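Side-chain contacts in beta-N-acetylglucosaminidase (Thermotoga maritima, PDB 3WO8), which probably hydrolyses terminal non-reducing N-acetyl-D-hexosamine residues from N-acetyl-beta-D-hexosaminides: residues B[84-89]-B[104-109]; B[123-128]-B[156-161]; B[393-398]-B[402-407]. All coordinates share one frame; numbering follows the deposited sequence.

Contact 1 of 3, residues B[84-89]-B[104-109]; sequences KYVPSS and YRYSRV
Y106 reaches out from helix 100-117 and lays its aromatic ring against S89, P87 and V86, each of which meets it from a different direction. S89 stands over one face, with its CB 3.7 Å from Y106 CE1 and its OG above the ring but displaced toward the rim. P87 approaches at the edge and in the ring plane, where its carbonyl O lies 3.9 Å from Y106 CE1. V86 sends one methyl to the phenolic end, with CG1 4.0 Å from Y106 OH, and the two side chains cross at about a right angle. The turn of Y106 about its first torsion (chi1 165°) sets CG opposite the backbone N and carries the ring off the helix to this loop.

No direct hydrogen bond joins the two segments; one water takes that role. Y106 OH donates to it at 2.6 Å from OH to the water oxygen, and the water donates in turn to P87 O, 2.8 Å away. S89 has its own polar partners: OG bonds to G91 N and the backbone N to E81. H75 touches both V86 and Y106, while V333 of the second subunit packs on P87, which places the loop close to the dimer interface.

The example illustrates how a tyrosine can serve two chemistries at once. Its ring packs against S89 on one face and V86 near the phenolic end, and its hydroxyl, on a buried residue, spends its proton on a water that also satisfies a proline carbonyl.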
loop_
_atom_site.group_PDB
_atom_site.type_symbol
_atom_site.label_atom_id
_atom_site.label_comp_id
_atom_site.label_asym_id
_atom_site.label_seq_id
_atom_site.Cartn_x
_atom_site.Cartn_y
_atom_site.Cartn_z
ATOM N N LYS B 84 -0.021 -2.733 3.852
ATOM C CA LYS B 84 -0.791 -2.337 2.673
ATOM C C LYS B 84 0.095 -1.941 1.499
ATOM O O LYS B 84 -0.259 -2.184 0.358
ATOM C CB LYS B 84 -1.766 -1.201 2.986
ATOM C CG LYS B 84 -1.170 0.136 3.378
ATOM C CD LYS B 84 -2.248 1.045 3.998
ATOM C CE LYS B 84 -2.975 1.956 3.008
ATOM N NZ LYS B 84 -2.219 3.253 2.861
ATOM N N TYR B 85 1.273 -1.410 1.812
ATOM C CA TYR B 85 2.213 -0.878 0.853
ATOM C C TYR B 85 2.867 -1.887 -0.093
ATOM O O TYR B 85 3.401 -1.521 -1.121
ATOM C CB TYR B 85 3.322 -0.156 1.595
ATOM C CG TYR B 85 2.812 0.762 2.667
ATOM C CD1 TYR B 85 2.103 1.896 2.331
ATOM C CD2 TYR B 85 3.031 0.494 4.022
ATOM C CE1 TYR B 85 1.642 2.761 3.284
ATOM C CE2 TYR B 85 2.564 1.354 5.011
ATOM C CZ TYR B 85 1.865 2.494 4.626
ATOM O OH TYR B 85 1.382 3.380 5.550
ATOM N N VAL B 86 2.854 -3.151 0.253
ATOM C CA VAL B 86 3.580 -4.119 -0.521
ATOM C C VAL B 86 2.604 -4.826 -1.391
ATOM O O VAL B 86 1.547 -5.219 -0.933
ATOM C CB VAL B 86 4.328 -5.118 0.392
ATOM C CG1 VAL B 86 5.030 -6.214 -0.403
ATOM C CG2 VAL B 86 5.356 -4.364 1.213
ATOM N N PRO B 87 2.936 -4.964 -2.672
ATOM C CA PRO B 87 2.052 -5.719 -3.505
ATOM C C PRO B 87 1.889 -7.074 -2.938
ATOM O O PRO B 87 2.844 -7.681 -2.513
ATOM C CB PRO B 87 2.799 -5.793 -4.817
ATOM C CG PRO B 87 3.508 -4.482 -4.882
ATOM C CD PRO B 87 3.905 -4.181 -3.453
ATOM N N SER B 88 0.671 -7.551 -2.920
ATOM C CA SER B 88 0.379 -8.879 -2.486
ATOM C C SER B 88 1.070 -9.881 -3.379
ATOM O O SER B 88 1.431 -9.573 -4.488
ATOM C CB SER B 88 -1.133 -9.120 -2.414
ATOM O OG SER B 88 -1.432 -10.467 -2.054
ATOM N N SER B 89 1.255 -11.074 -2.830
ATOM C CA SER B 89 2.085 -12.140 -3.371
ATOM C C SER B 89 1.223 -13.383 -3.318
ATOM O O SER B 89 0.428 -13.528 -2.421
ATOM C CB SER B 89 3.318 -12.333 -2.466
ATOM O OG SER B 89 3.944 -13.618 -2.614
ATOM N N TYR B 104 13.771 -13.634 -5.640
ATOM C CA TYR B 104 14.722 -12.551 -5.433
ATOM C C TYR B 104 14.017 -11.209 -5.746
ATOM O O TYR B 104 14.116 -10.232 -4.987
ATOM C CB TYR B 104 15.981 -12.728 -6.319
ATOM C CG TYR B 104 16.896 -11.512 -6.288
ATOM C CD1 TYR B 104 17.782 -11.313 -5.232
ATOM C CD2 TYR B 104 16.837 -10.528 -7.289
ATOM C CE1 TYR B 104 18.598 -10.182 -5.169
ATOM C CE2 TYR B 104 17.640 -9.380 -7.236
ATOM C CZ TYR B 104 18.523 -9.212 -6.180
ATOM O OH TYR B 104 19.349 -8.098 -6.119
ATOM N N ARG B 105 13.327 -11.204 -6.885
ATOM C CA ARG B 105 12.671 -10.023 -7.440
ATOM C C ARG B 105 11.626 -9.481 -6.486
ATOM O O ARG B 105 11.641 -8.288 -6.174
ATOM C CB ARG B 105 12.000 -10.394 -8.772
ATOM C CG ARG B 105 12.297 -9.420 -9.886
ATOM C CD ARG B 105 11.131 -8.545 -10.322
ATOM N NE ARG B 105 10.661 -8.900 -11.663
ATOM C CZ ARG B 105 9.995 -8.075 -12.472
ATOM N NH1 ARG B 105 9.598 -8.503 -13.652
ATOM N NH2 ARG B 105 9.686 -6.833 -12.103
ATOM N N TYR B 106 10.730 -10.369 -6.031
ATOM C CA TYR B 106 9.668 -10.000 -5.092
ATOM C C TYR B 106 10.271 -9.442 -3.802
ATOM O O TYR B 106 9.955 -8.298 -3.386
ATOM C CB TYR B 106 8.792 -11.197 -4.749
ATOM C CG TYR B 106 7.943 -10.944 -3.528
ATOM C CD1 TYR B 106 6.827 -10.096 -3.585
ATOM C CD2 TYR B 106 8.262 -11.524 -2.316
ATOM C CE1 TYR B 106 6.058 -9.827 -2.457
ATOM C CE2 TYR B 106 7.509 -11.260 -1.183
ATOM C CZ TYR B 106 6.415 -10.411 -1.238
ATOM O OH TYR B 106 5.694 -10.187 -0.070
ATOM N N SER B 107 11.160 -10.257 -3.212
ATOM C CA SER B 107 11.827 -9.916 -1.973
ATOM C C SER B 107 12.440 -8.563 -2.050
ATOM O O SER B 107 12.348 -7.803 -1.090
ATOM C CB SER B 107 12.873 -10.949 -1.619
ATOM O OG SER B 107 12.270 -12.231 -1.629
ATOM N N ARG B 108 13.020 -8.231 -3.195
ATOM C CA ARG B 108 13.641 -6.923 -3.370
ATOM C C ARG B 108 12.602 -5.790 -3.386
ATOM O O ARG B 108 12.784 -4.734 -2.704
ATOM C CB ARG B 108 14.451 -6.905 -4.652
ATOM C CG ARG B 108 15.337 -5.673 -4.844
ATOM C CD ARG B 108 15.859 -5.646 -6.280
ATOM N NE ARG B 108 16.650 -4.454 -6.605
ATOM C CZ ARG B 108 17.637 -4.403 -7.516
ATOM N NH1 ARG B 108 18.278 -3.255 -7.716
ATOM N NH2 ARG B 108 18.007 -5.478 -8.227
ATOM N N VAL B 109 11.512 -5.983 -4.134
ATOM C CA VAL B 109 10.522 -4.917 -4.146
ATOM C C VAL B 109 9.893 -4.810 -2.770
ATOM O O VAL B 109 9.619 -3.699 -2.286
ATOM C CB VAL B 109 9.417 -4.996 -5.257
ATOM C CG1 VAL B 109 9.827 -5.833 -6.459
ATOM C CG2 VAL B 109 8.090 -5.471 -4.723
HETATM O O HOH W 1 3.222 -9.481 -0.398
#

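Contact 2 of 3, residues B[123-128]-B[156-161]; sequences FAPVLD and RACEGY
A beta-alpha unit of the TIM barrel is packed shut here: A124 and P125, in the chain just beyond strand 121-122, rest on A157, C158 and Y161 of helix 147-164. P125 makes the largest share of the contact. Its ring turns its CG-CD edge to the helix, so that CG lies 3.9 Å from A157 CB while CD sits 3.7 Å from C158 SG. The sulfur comes to that edge with its first torsion placing SG opposite the carbonyl carbon (chi1 -71°). The peptide bond before P125 is cis, a sharp local kink that leaves both A124 CB and the proline ring facing the helix.

One turn further along, Y161 brings its hydroxyl end over to the methyl of A124, with OH 3.8 Å from A124 CB. No hydrogen bond crosses between the segments, and the contact is a buried fit of a methyl, a proline ring edge and a thiol, with a phenol hydroxyl laid against the A124 methyl.

The polar chemistry of the helix lies on another side. R156 holds E159 side-on, its NE and NH2 both directed at E159 OE1, with NH2 at 2.8 Å from that oxygen and the acceptor close to the guanidinium plane. Each charge has a further mate, D101 for R156 and R211 for E159.

Backbone hydrogen bonds of A124 with C169 and of P125 with K171 tie the loop to strand 167-173, the next strand of the barrel. Strand, loop, helix and parallel neighbouring strand thus form the beta-alpha-beta crossover from which TIM barrels such as this glycosyl hydrolase family 3 domain are built.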
loop_
_atom_site.group_PDB
_atom_site.type_symbol
_atom_site.label_atom_id
_atom_site.label_comp_id
_atom_site.label_asym_id
_atom_site.label_seq_id
_atom_site.Cartn_x
_atom_site.Cartn_y
_atom_site.Cartn_z
ATOM N N PHE B 123 10.369 -10.580 9.352
ATOM C CA PHE B 123 10.379 -11.951 9.753
ATOM C C PHE B 123 10.071 -12.861 8.604
ATOM O O PHE B 123 9.152 -13.607 8.636
ATOM C CB PHE B 123 9.504 -12.182 10.995
ATOM C CG PHE B 123 10.027 -11.460 12.241
ATOM C CD1 PHE B 123 11.367 -11.473 12.556
ATOM C CD2 PHE B 123 9.195 -10.782 13.069
ATOM C CE1 PHE B 123 11.857 -10.837 13.674
ATOM C CE2 PHE B 123 9.677 -10.145 14.192
ATOM C CZ PHE B 123 11.011 -10.165 14.498
ATOM N N ALA B 124 10.918 -12.851 7.604
ATOM C CA ALA B 124 10.814 -13.861 6.564
ATOM C C ALA B 124 12.221 -14.076 6.022
ATOM O O ALA B 124 13.093 -13.255 6.302
ATOM C CB ALA B 124 9.870 -13.369 5.492
ATOM N N PRO B 125 12.463 -15.160 5.281
ATOM C CA PRO B 125 11.527 -16.177 4.850
ATOM C C PRO B 125 11.392 -17.355 5.761
ATOM O O PRO B 125 12.233 -17.624 6.616
ATOM C CB PRO B 125 12.090 -16.659 3.500
ATOM C CG PRO B 125 13.554 -16.392 3.573
ATOM C CD PRO B 125 13.752 -15.262 4.585
ATOM N N VAL B 126 10.289 -18.042 5.559
ATOM C CA VAL B 126 10.058 -19.301 6.145
ATOM C C VAL B 126 10.869 -20.275 5.307
ATOM O O VAL B 126 10.610 -20.432 4.112
ATOM C CB VAL B 126 8.551 -19.643 6.092
ATOM C CG1 VAL B 126 8.294 -21.153 6.211
ATOM C CG2 VAL B 126 7.773 -18.838 7.170
ATOM N N LEU B 127 11.841 -20.913 5.950
ATOM C CA LEU B 127 12.579 -22.050 5.378
ATOM C C LEU B 127 12.075 -23.405 5.829
ATOM O O LEU B 127 12.727 -24.412 5.565
ATOM C CB LEU B 127 14.054 -21.954 5.727
ATOM C CG LEU B 127 14.684 -20.625 5.331
ATOM C CD1 LEU B 127 16.197 -20.691 5.474
ATOM C CD2 LEU B 127 14.320 -20.232 3.920
ATOM N N ASP B 128 10.924 -23.449 6.497
ATOM C CA ASP B 128 10.332 -24.714 6.928
ATOM C C ASP B 128 9.849 -25.545 5.761
ATOM O O ASP B 128 9.390 -25.018 4.754
ATOM C CB ASP B 128 9.200 -24.477 7.893
ATOM C CG ASP B 128 9.647 -23.728 9.122
ATOM O OD1 ASP B 128 10.773 -23.984 9.592
ATOM O OD2 ASP B 128 8.885 -22.867 9.630
ATOM N N ARG B 156 17.918 -16.742 -2.370
ATOM C CA ARG B 156 17.468 -15.667 -3.284
ATOM C C ARG B 156 16.604 -14.631 -2.542
ATOM O O ARG B 156 16.763 -13.425 -2.732
ATOM C CB ARG B 156 16.691 -16.241 -4.466
ATOM C CG ARG B 156 17.466 -17.273 -5.283
ATOM C CD ARG B 156 18.200 -16.721 -6.497
ATOM N NE ARG B 156 18.914 -15.460 -6.260
ATOM C CZ ARG B 156 19.093 -14.520 -7.206
ATOM N NH1 ARG B 156 18.620 -14.688 -8.453
ATOM N NH2 ARG B 156 19.732 -13.392 -6.909
ATOM N N ALA B 157 15.733 -15.114 -1.661
ATOM C CA ALA B 157 14.853 -14.249 -0.906
ATOM C C ALA B 157 15.619 -13.384 0.053
ATOM O O ALA B 157 15.369 -12.172 0.188
ATOM C CB ALA B 157 13.861 -15.086 -0.134
ATOM N N CYS B 158 16.563 -14.007 0.746
ATOM C CA CYS B 158 17.343 -13.241 1.691
ATOM C C CYS B 158 18.136 -12.171 0.931
ATOM O O CYS B 158 18.180 -11.004 1.352
ATOM C CB CYS B 158 18.230 -14.159 2.514
ATOM S SG CYS B 158 17.351 -15.188 3.725
ATOM N N GLU B 159 18.719 -12.559 -0.203
ATOM C CA GLU B 159 19.453 -11.616 -1.059
ATOM C C GLU B 159 18.559 -10.449 -1.456
ATOM O O GLU B 159 18.950 -9.280 -1.306
ATOM C CB GLU B 159 19.957 -12.304 -2.336
ATOM C CG GLU B 159 21.130 -13.268 -2.130
ATOM C CD GLU B 159 21.312 -14.282 -3.264
ATOM O OE1 GLU B 159 20.727 -14.091 -4.361
ATOM O OE2 GLU B 159 22.037 -15.285 -3.045
ATOM N N GLY B 160 17.358 -10.787 -1.951
ATOM C CA GLY B 160 16.353 -9.782 -2.334
ATOM C C GLY B 160 16.081 -8.766 -1.231
ATOM O O GLY B 160 16.208 -7.548 -1.425
ATOM N N TYR B 161 15.752 -9.265 -0.047
ATOM C CA TYR B 161 15.410 -8.386 1.047
ATOM C C TYR B 161 16.601 -7.512 1.431
ATOM O O TYR B 161 16.444 -6.360 1.821
ATOM C CB TYR B 161 14.959 -9.188 2.270
ATOM C CG TYR B 161 13.566 -9.794 2.221
ATOM C CD1 TYR B 161 12.426 -8.994 2.256
ATOM C CD2 TYR B 161 13.382 -11.183 2.181
ATOM C CE1 TYR B 161 11.145 -9.561 2.219
ATOM C CE2 TYR B 161 12.100 -11.755 2.130
ATOM C CZ TYR B 161 10.984 -10.938 2.152
ATOM O OH TYR B 161 9.717 -11.483 2.144
#

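Contact 3 of 3, residues B[393-398]-B[402-407]; sequences NVVRYT and GPEFVE
T398 O accepts the backbone N-H of G402, and this bond, 3.1 Å from N to O, closes the short turn that ends strand 391-397. The donor arrives nearly head-on to the carbonyl, at a C=O...N angle of 167°. G402 suits the position because a CB at its backbone angles would be jammed against the preceding carbonyl O.

Y397 stands just before the turn, and P403 lies beside it, both side chains pointing the same way. P403 CB sits over one face of the ring, 4.3 Å from its centroid and 16° off the normal, a CH-pi contact. Y397 CD2 also meets the backbone carbon of G402 at 3.6 Å. With its CG between the backbone N and the carbonyl carbon (chi1 68°), the ring is turned inward, where its hydroxyl bonds to F414 O and H427 meets it at a steep angle. Were an alanine here, F414 O would probably lose its hydroxyl partner and P403 CB would be left facing a gap.

From the returning chain, E404 bends at its second torsion and lays its carboxylate along the strand: OE2 lies 3.3 Å from Y397 CB, and OE1 lies 3.4 Å from V395 CG2. V395 and V406 then slide past each other in opposite directions, V395 CG1 reaching V406 CG2 at 4.1 Å.

V406 also touches T359 and I411, marking the route by which the chain leaves edge strand 391-397, passes strand 357-363 and enters strand 411-415. Such a crossover from the edge to the far side of the first strand is consistent with the flavodoxin-like strand order, 2-1-3-4-5, of the parallel strands in this C-terminal domain.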
loop_
_atom_site.group_PDB
_atom_site.type_symbol
_atom_site.label_atom_id
_atom_site.label_comp_id
_atom_site.label_asym_id
_atom_site.label_seq_id
_atom_site.Cartn_x
_atom_site.Cartn_y
_atom_site.Cartn_z
ATOM N N ASN B 393 -19.955 12.211 22.219
ATOM C CA ASN B 393 -21.214 12.305 21.494
ATOM C C ASN B 393 -20.899 12.769 20.073
ATOM O O ASN B 393 -20.438 13.856 19.870
ATOM C CB ASN B 393 -22.218 13.264 22.182
ATOM C CG ASN B 393 -23.522 13.463 21.361
ATOM O OD1 ASN B 393 -23.919 12.608 20.544
ATOM N ND2 ASN B 393 -24.201 14.590 21.592
ATOM N N VAL B 394 -21.165 11.922 19.099
ATOM C CA VAL B 394 -20.924 12.244 17.703
ATOM C C VAL B 394 -22.196 12.702 17.003
ATOM O O VAL B 394 -23.181 11.949 16.968
ATOM C CB VAL B 394 -20.437 11.002 16.974
ATOM C CG1 VAL B 394 -20.160 11.314 15.525
ATOM C CG2 VAL B 394 -19.190 10.452 17.654
ATOM N N VAL B 395 -22.176 13.898 16.413
ATOM C CA VAL B 395 -23.276 14.289 15.557
ATOM C C VAL B 395 -22.767 14.737 14.218
ATOM O O VAL B 395 -21.822 15.498 14.130
ATOM C CB VAL B 395 -24.257 15.318 16.186
ATOM C CG1 VAL B 395 -23.637 16.086 17.321
ATOM C CG2 VAL B 395 -24.811 16.275 15.151
ATOM N N ARG B 396 -23.450 14.275 13.179
ATOM C CA ARG B 396 -23.081 14.514 11.826
ATOM C C ARG B 396 -23.960 15.586 11.231
ATOM O O ARG B 396 -25.167 15.433 11.215
ATOM C CB ARG B 396 -23.277 13.218 11.039
ATOM C CG ARG B 396 -22.427 12.022 11.486
ATOM C CD ARG B 396 -20.929 12.320 11.616
ATOM N NE ARG B 396 -20.289 12.562 10.321
ATOM C CZ ARG B 396 -19.750 11.603 9.560
ATOM N NH1 ARG B 396 -19.760 10.336 9.944
ATOM N NH2 ARG B 396 -19.176 11.906 8.411
ATOM N N TYR B 397 -23.375 16.658 10.705
ATOM C CA TYR B 397 -24.185 17.737 10.091
ATOM C C TYR B 397 -23.855 17.919 8.643
ATOM O O TYR B 397 -22.802 17.488 8.203
ATOM C CB TYR B 397 -23.972 19.047 10.791
ATOM C CG TYR B 397 -22.599 19.618 10.611
ATOM C CD1 TYR B 397 -21.565 19.248 11.442
ATOM C CD2 TYR B 397 -22.342 20.569 9.635
ATOM C CE1 TYR B 397 -20.298 19.781 11.291
ATOM C CE2 TYR B 397 -21.091 21.116 9.483
ATOM C CZ TYR B 397 -20.079 20.708 10.312
ATOM O OH TYR B 397 -18.858 21.262 10.165
ATOM N N THR B 398 -24.758 18.545 7.890
ATOM C CA THR B 398 -24.519 18.731 6.437
ATOM C C THR B 398 -23.908 20.097 6.297
ATOM O O THR B 398 -24.303 21.046 6.984
ATOM C CB THR B 398 -25.754 18.510 5.508
ATOM O OG1 THR B 398 -26.809 19.406 5.838
ATOM C CG2 THR B 398 -26.295 17.057 5.624
ATOM N N GLY B 402 -25.041 23.854 8.181
ATOM C CA GLY B 402 -24.382 24.171 9.449
ATOM C C GLY B 402 -24.727 23.126 10.514
ATOM O O GLY B 402 -25.585 22.245 10.311
ATOM N N PRO B 403 -24.062 23.208 11.658
ATOM C CA PRO B 403 -24.328 22.307 12.758
ATOM C C PRO B 403 -25.549 22.710 13.564
ATOM O O PRO B 403 -25.658 23.868 13.991
ATOM C CB PRO B 403 -23.096 22.442 13.631
ATOM C CG PRO B 403 -22.571 23.789 13.324
ATOM C CD PRO B 403 -22.931 24.089 11.915
ATOM N N GLU B 404 -26.460 21.756 13.748
ATOM C CA GLU B 404 -27.513 21.845 14.759
ATOM C C GLU B 404 -26.872 22.247 16.092
ATOM O O GLU B 404 -25.698 21.914 16.374
ATOM C CB GLU B 404 -28.253 20.499 14.891
ATOM C CG GLU B 404 -27.346 19.246 15.067
ATOM C CD GLU B 404 -27.192 18.330 13.808
ATOM O OE1 GLU B 404 -27.763 17.211 13.836
ATOM O OE2 GLU B 404 -26.507 18.684 12.801
ATOM N N PHE B 405 -27.618 22.989 16.900
ATOM C CA PHE B 405 -27.093 23.455 18.179
ATOM C C PHE B 405 -26.876 22.237 19.035
ATOM O O PHE B 405 -27.645 21.268 18.953
ATOM C CB PHE B 405 -28.053 24.403 18.896
ATOM C CG PHE B 405 -27.529 24.870 20.223
ATOM C CD1 PHE B 405 -26.621 25.917 20.291
ATOM C CD2 PHE B 405 -27.893 24.224 21.392
ATOM C CE1 PHE B 405 -26.107 26.334 21.508
ATOM C CE2 PHE B 405 -27.370 24.624 22.605
ATOM C CZ PHE B 405 -26.475 25.681 22.667
ATOM N N VAL B 406 -25.835 22.272 19.849
ATOM C CA VAL B 406 -25.473 21.095 20.614
ATOM C C VAL B 406 -24.826 21.508 21.918
ATOM O O VAL B 406 -24.277 22.583 22.002
ATOM C CB VAL B 406 -24.543 20.179 19.773
ATOM C CG1 VAL B 406 -23.087 20.639 19.817
ATOM C CG2 VAL B 406 -24.665 18.727 20.220
ATOM N N GLU B 407 -24.898 20.660 22.939
ATOM C CA GLU B 407 -24.235 20.952 24.223
ATOM C C GLU B 407 -23.177 19.895 24.491
ATOM O O GLU B 407 -23.137 18.871 23.811
ATOM C CB GLU B 407 -25.226 21.046 25.381
ATOM C CG GLU B 407 -26.371 20.029 25.373
ATOM C CD GLU B 407 -27.652 20.522 24.678
ATOM O OE1 GLU B 407 -27.843 21.754 24.500
ATOM O OE2 GLU B 407 -28.493 19.663 24.313
#

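In the fold
Read from the N terminus, the three contacts follow in series, with none nested and none crossing. Contact 1 closes a loop of 14 residues, tying the chain after barrel strand 70-72 to helix 100-117. Contact 2 closes a longer excursion, from the end of strand 121-122 to helix 147-164. The two are neighbours, their centres 12 Å apart, because the helices themselves pack: Y104 and S107 of contact 1 lie against R156, A157 and G160 of contact 2. Contact 3 closes only a tight turn, in the C-terminal domain, with its centre 44 Å from that of contact 1 and 52 Å from that of contact 2.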